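Local coordinates for protein endosialidase (Enterobacteria phage phi92, PDB 4HIZ) that cleaves the alpha2,8 and alpha2,9 linkages within sialic acid polymers, as a trimeric phage endosialidase with a sialidase fold and a beta-helix, at residues G431-T436 and E491-P496; E105-Q110 and I467-C472. One frame throughout, in Å; residues are numbered along the deposited sequence.

Interaction 1 of 2, residues G431-T436 and E491-P496; sequences GTYPRT and EDFLSP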
loop_
_atom_site.group_PDB
_atom_site.type_symbol
_atom_site.label_atom_id
_atom_site.label_comp_id
_atom_site.label_asym_id
_atom_site.label_seq_id
_atom_site.Cartn_x
_atom_site.Cartn_y
_atom_site.Cartn_z
ATOM N N GLY A 431 26.396 5.238 11.846
ATOM C CA GLY A 431 25.067 4.909 12.363
ATOM C C GLY A 431 25.114 4.721 13.874
ATOM O O GLY A 431 26.027 4.094 14.409
ATOM N N THR A 432 24.115 5.240 14.594
ATOM C CA THR A 432 24.112 5.122 16.065
ATOM C C THR A 432 22.669 5.011 16.556
ATOM O O THR A 432 21.732 5.115 15.747
ATOM C CB THR A 432 24.718 6.372 16.783
ATOM O OG1 THR A 432 23.810 7.476 16.650
ATOM C CG2 THR A 432 26.098 6.744 16.184
ATOM N N TYR A 433 22.503 4.764 17.861
ATOM C CA TYR A 433 21.171 4.653 18.472
ATOM C C TYR A 433 20.979 5.776 19.501
ATOM O O TYR A 433 21.205 5.583 20.709
ATOM C CB TYR A 433 21.060 3.314 19.188
ATOM C CG TYR A 433 21.019 2.106 18.286
ATOM C CD1 TYR A 433 19.814 1.727 17.659
ATOM C CD2 TYR A 433 22.146 1.317 18.099
ATOM C CE1 TYR A 433 19.730 0.571 16.868
ATOM C CE2 TYR A 433 22.072 0.153 17.306
ATOM C CZ TYR A 433 20.865 -0.192 16.690
ATOM O OH TYR A 433 20.775 -1.334 15.905
ATOM N N PRO A 434 20.581 6.958 19.018
ATOM C CA PRO A 434 20.304 8.055 19.967
ATOM C C PRO A 434 19.190 7.735 20.953
ATOM O O PRO A 434 18.147 7.130 20.601
ATOM C CB PRO A 434 19.912 9.227 19.059
ATOM C CG PRO A 434 19.443 8.536 17.719
ATOM C CD PRO A 434 20.357 7.339 17.618
ATOM N N ARG A 435 19.408 8.170 22.191
ATOM C CA ARG A 435 18.448 8.015 23.295
ATOM C C ARG A 435 17.407 9.126 23.349
ATOM O O ARG A 435 17.737 10.305 23.137
ATOM C CB ARG A 435 19.210 8.048 24.630
ATOM C CG ARG A 435 20.149 6.814 24.819
ATOM C CD ARG A 435 21.202 7.097 25.909
ATOM N NE ARG A 435 22.081 8.199 25.493
ATOM C CZ ARG A 435 22.981 8.785 26.276
ATOM N NH1 ARG A 435 23.165 8.398 27.538
ATOM N NH2 ARG A 435 23.685 9.791 25.788
ATOM N N THR A 436 16.167 8.734 23.635
ATOM C CA THR A 436 15.109 9.685 23.974
ATOM C C THR A 436 14.884 9.678 25.473
ATOM O O THR A 436 14.849 8.611 26.097
ATOM C CB THR A 436 13.826 9.302 23.220
ATOM O OG1 THR A 436 13.977 9.734 21.865
ATOM C CG2 THR A 436 12.533 9.981 23.833
ATOM N N GLU A 491 15.331 7.966 12.539
ATOM C CA GLU A 491 15.733 7.482 11.218
ATOM C C GLU A 491 15.757 5.969 11.212
ATOM O O GLU A 491 15.135 5.323 12.082
ATOM C CB GLU A 491 17.114 8.071 10.818
ATOM C CG GLU A 491 17.039 9.623 10.999
ATOM C CD GLU A 491 18.312 10.345 10.543
ATOM O OE1 GLU A 491 19.348 9.685 10.247
ATOM O OE2 GLU A 491 18.239 11.593 10.467
ATOM N N ASP A 492 16.440 5.419 10.205
ATOM C CA ASP A 492 16.645 3.955 10.075
ATOM C C ASP A 492 18.002 3.845 9.404
ATOM O O ASP A 492 18.592 4.882 9.052
ATOM C CB ASP A 492 15.478 3.254 9.301
ATOM C CG ASP A 492 15.355 3.685 7.822
ATOM O OD1 ASP A 492 16.364 3.798 7.114
ATOM O OD2 ASP A 492 14.222 3.895 7.322
ATOM N N PHE A 493 18.536 2.638 9.244
ATOM C CA PHE A 493 19.913 2.550 8.717
ATOM C C PHE A 493 20.031 2.615 7.196
ATOM O O PHE A 493 21.136 2.576 6.662
ATOM C CB PHE A 493 20.587 1.274 9.261
ATOM C CG PHE A 493 20.899 1.340 10.750
ATOM C CD1 PHE A 493 21.800 2.303 11.251
ATOM C CD2 PHE A 493 20.316 0.420 11.635
ATOM C CE1 PHE A 493 22.074 2.360 12.619
ATOM C CE2 PHE A 493 20.575 0.461 12.983
ATOM C CZ PHE A 493 21.465 1.433 13.483
ATOM N N LEU A 494 18.925 2.758 6.477
ATOM C CA LEU A 494 18.982 2.817 5.004
ATOM C C LEU A 494 19.430 4.195 4.535
ATOM O O LEU A 494 18.775 5.222 4.784
ATOM C CB LEU A 494 17.619 2.488 4.384
ATOM C CG LEU A 494 17.081 1.122 4.829
ATOM C CD1 LEU A 494 15.675 0.881 4.280
ATOM C CD2 LEU A 494 18.002 0.008 4.391
ATOM N N SER A 495 20.580 4.215 3.879
ATOM C CA SER A 495 21.202 5.482 3.461
ATOM C C SER A 495 20.394 6.236 2.414
ATOM O O SER A 495 19.774 5.638 1.541
ATOM C CB SER A 495 22.559 5.149 2.839
ATOM O OG SER A 495 23.207 6.383 2.465
ATOM N N PRO A 496 20.440 7.581 2.450
ATOM C CA PRO A 496 19.858 8.376 1.358
ATOM C C PRO A 496 20.803 8.523 0.146
ATOM O O PRO A 496 20.400 9.038 -0.913
ATOM C CB PRO A 496 19.684 9.765 2.015
ATOM C CG PRO A 496 20.858 9.836 3.016
ATOM C CD PRO A 496 20.996 8.414 3.548
#

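Interaction 2 of 2, residues E105-Q110 and I467-C472; sequences ERHGVQ and IVNSAC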
loop_
_atom_site.group_PDB
_atom_site.type_symbol
_atom_site.label_atom_id
_atom_site.label_comp_id
_atom_site.label_asym_id
_atom_site.label_seq_id
_atom_site.Cartn_x
_atom_site.Cartn_y
_atom_site.Cartn_z
ATOM N N GLU A 105 13.147 17.153 1.534
ATOM C CA GLU A 105 14.233 16.292 1.089
ATOM C C GLU A 105 15.522 16.498 1.903
ATOM O O GLU A 105 16.455 15.714 1.794
ATOM C CB GLU A 105 14.543 16.527 -0.392
ATOM C CG GLU A 105 15.212 17.931 -0.612
ATOM C CD GLU A 105 15.403 18.287 -2.084
ATOM O OE1 GLU A 105 14.531 17.895 -2.908
ATOM O OE2 GLU A 105 16.429 18.965 -2.408
ATOM N N ARG A 106 15.582 17.573 2.703
ATOM C CA ARG A 106 16.809 17.930 3.418
ATOM C C ARG A 106 16.495 18.968 4.493
ATOM O O ARG A 106 15.366 19.421 4.624
ATOM C CB ARG A 106 17.824 18.538 2.437
ATOM C CG ARG A 106 17.402 19.932 1.935
ATOM C CD ARG A 106 18.468 20.532 1.028
ATOM N NE ARG A 106 18.354 19.969 -0.327
ATOM C CZ ARG A 106 19.369 19.859 -1.177
ATOM N NH1 ARG A 106 20.582 20.213 -0.801
ATOM N NH2 ARG A 106 19.176 19.357 -2.385
ATOM N N HIS A 107 17.512 19.344 5.252
ATOM C CA HIS A 107 17.383 20.428 6.222
ATOM C C HIS A 107 17.398 21.735 5.468
ATOM O O HIS A 107 18.399 22.436 5.433
ATOM C CB HIS A 107 18.508 20.348 7.272
ATOM C CG HIS A 107 18.302 19.230 8.246
ATOM N ND1 HIS A 107 18.368 19.405 9.614
ATOM C CD2 HIS A 107 18.004 17.917 8.042
ATOM C CE1 HIS A 107 18.104 18.243 10.209
ATOM N NE2 HIS A 107 17.894 17.330 9.277
ATOM N N GLY A 108 16.277 22.043 4.850
ATOM C CA GLY A 108 16.123 23.223 4.025
ATOM C C GLY A 108 14.725 23.147 3.445
ATOM O O GLY A 108 14.004 22.144 3.668
ATOM N N VAL A 109 14.308 24.176 2.701
ATOM C CA VAL A 109 12.927 24.168 2.208
ATOM C C VAL A 109 12.776 23.715 0.752
ATOM O O VAL A 109 11.711 23.899 0.150
ATOM C CB VAL A 109 12.224 25.545 2.445
ATOM C CG1 VAL A 109 12.076 25.782 3.952
ATOM C CG2 VAL A 109 13.029 26.740 1.780
ATOM N N GLN A 110 13.853 23.166 0.172
ATOM C CA GLN A 110 13.753 22.606 -1.179
ATOM C C GLN A 110 12.596 21.586 -1.248
ATOM O O GLN A 110 12.526 20.659 -0.407
ATOM C CB GLN A 110 15.025 21.846 -1.545
ATOM C CG GLN A 110 16.156 22.753 -2.038
ATOM C CD GLN A 110 16.841 23.525 -0.919
ATOM O OE1 GLN A 110 16.631 23.272 0.274
ATOM N NE2 GLN A 110 17.709 24.464 -1.311
ATOM N N ILE A 467 24.934 11.270 6.446
ATOM C CA ILE A 467 25.009 12.747 6.388
ATOM C C ILE A 467 25.076 13.270 7.815
ATOM O O ILE A 467 24.706 12.565 8.766
ATOM C CB ILE A 467 23.840 13.430 5.608
ATOM C CG1 ILE A 467 22.484 13.286 6.334
ATOM C CG2 ILE A 467 23.749 12.929 4.161
ATOM C CD1 ILE A 467 21.380 14.058 5.613
ATOM N N VAL A 468 25.576 14.495 7.964
ATOM C CA VAL A 468 25.823 15.038 9.291
ATOM C C VAL A 468 24.500 15.359 9.978
ATOM O O VAL A 468 24.405 15.247 11.202
ATOM C CB VAL A 468 26.710 16.311 9.235
ATOM C CG1 VAL A 468 25.933 17.488 8.617
ATOM C CG2 VAL A 468 27.191 16.645 10.635
ATOM N N ASN A 469 23.461 15.663 9.191
ATOM C CA ASN A 469 22.211 16.129 9.783
ATOM C C ASN A 469 21.429 14.952 10.370
ATOM O O ASN A 469 21.456 13.839 9.834
ATOM C CB ASN A 469 21.305 16.773 8.737
ATOM C CG ASN A 469 22.006 17.761 7.888
ATOM O OD1 ASN A 469 22.387 17.461 6.737
ATOM N ND2 ASN A 469 22.225 18.942 8.434
ATOM N N SER A 470 20.720 15.223 11.458
ATOM C CA SER A 470 19.858 14.229 12.097
ATOM C C SER A 470 18.440 14.737 12.243
ATOM O O SER A 470 18.209 15.887 12.647
ATOM C CB SER A 470 20.413 13.883 13.479
ATOM O OG SER A 470 19.558 12.956 14.139
ATOM N N ALA A 471 17.474 13.859 11.942
ATOM C CA ALA A 471 16.055 14.186 12.150
ATOM C C ALA A 471 15.551 13.726 13.518
ATOM O O ALA A 471 14.363 13.900 13.839
ATOM C CB ALA A 471 15.230 13.564 11.055
ATOM N N CYS A 472 16.426 13.129 14.330
ATOM C CA CYS A 472 15.963 12.521 15.580
ATOM C C CYS A 472 15.514 13.589 16.547
ATOM O O CYS A 472 16.205 14.566 16.737
ATOM C CB CYS A 472 17.063 11.634 16.209
ATOM S SG CYS A 472 17.438 10.194 15.187
HETATM O O HOH W 1 19.723 17.362 5.041
#

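Interaction 1 of 2, residues G431-T436 and E491-P496
The backbones come closest where Gly431 CA lies 6.7 Å from Phe493 CA, and they spread to 9.5 Å between the CA atoms of Tyr433 and Glu491. The phenyl group of Phe493 spans the gap. It meets Tyr433 in an offset edge-to-face pair, with Phe493 giving the edge and Tyr433 the face. The ring planes stand at 88° and the centroids are 5.4 Å apart. The leading atom is Phe493 CZ, 3.6 Å from Tyr433 CZ, so the edge sits over the phenol end of the ring rather than its middle. Phe493 CE2 reaches on to Tyr433 OH at 3.4 Å. On its other flank, Phe493 CE1 rests 3.9 Å from Gly431 CA, where no side chain intervenes. Thr432 N lies close to the same edge. Both aromatic side chains have CG anti to the carbonyl carbon, chi1 -69° for Tyr433, which turns the tyrosine ring across the path of the phenylalanine. Phe493 is the middle residue of an Asx turn. Asp492 OD1 accepts a bond of 2.8 Å from Leu494 N, which closes the turn around Phe493. Tyr433 also faces the second subunit. Its OH is hydrogen-bonded to Asp122 and Lys480 of that subunit, and its ring makes a cation-pi contact with Arg532 there. Phe493 packs on Asn95 of the same neighbour. This offset edge-to-face pair therefore joins two loops of neighbouring sheets in the catalytic beta-propeller, at the subunit interface of the endosialidase trimer.

Interaction 2 of 2, residues E105-Q110 and I467-C472
Ser470 OG is held by two bonds: it accepts from Cys472 N at 3.1 Å and gives its proton to the carbonyl oxygen of Arg415. The first bond makes an ST turn. The Ser470 carbonyl oxygen lies by His107, where two loops of the catalytic beta-propeller meet. One loop links strands 96-104 and 113-119 of a single sheet. The other leads from strand 456-460 into strand 473-480 of the next sheet. His107 carries most of the contact. Its CG is anti to the carbonyl carbon (chi1 -74°), bringing the ring to Asn469. His107 CE1 lies 3.4 Å from Ser470 O, which sits in the ring plane at the edge. Asn469 covers one ring face in a CH-pi contact, with Asn469 CB 3.6 Å from the centroid of the His107 ring and 16° off the ring normal. The amide of Asn469 follows over the same face, tilted 23° from the ring plane, with ND2 nearer the CG side. The two side chains run past each other in opposite directions. The imidazole position is also fixed at the far end, where His107 NE2 is hydrogen-bonded to Tyr82 OH. Trp85 meets the His107 ring edge-to-face. In the backbone, His107 is the centre of an inverse gamma turn, closed by a weak bond from Gly108 N to Arg106 O. Next to it Arg106 forms a salt bridge with Glu105, gripping OE2 side-on through NE and NH2, the shorter, from NH2, at 2.8 Å. A single water completes the contact: it accepts from His107 N at 3.0 Å and donates a weak bond to Asn469 OD1.

The two interactions lie in the catalytic beta-propeller with centres 13 Å apart. Their segments alternate along the chain in the order 105-110, 431-436, 467-472, 491-496. Segments 467-472 and 491-496 flank the hairpin of strands 473-480 and 483-490, so both contacts meet at one sheet. Glu491 OE2 probably takes a hydrogen bond of 2.8 Å from Ala471 N, and Pro434 packs on Cys472. Interaction 1 ties that sheet to the one containing strand 435-442. Interaction 2 ties the approach to it to the sheet of strand 96-104, far earlier in sequence. Interaction 1 also borders the second subunit, whereas interaction 2 stays within one chain.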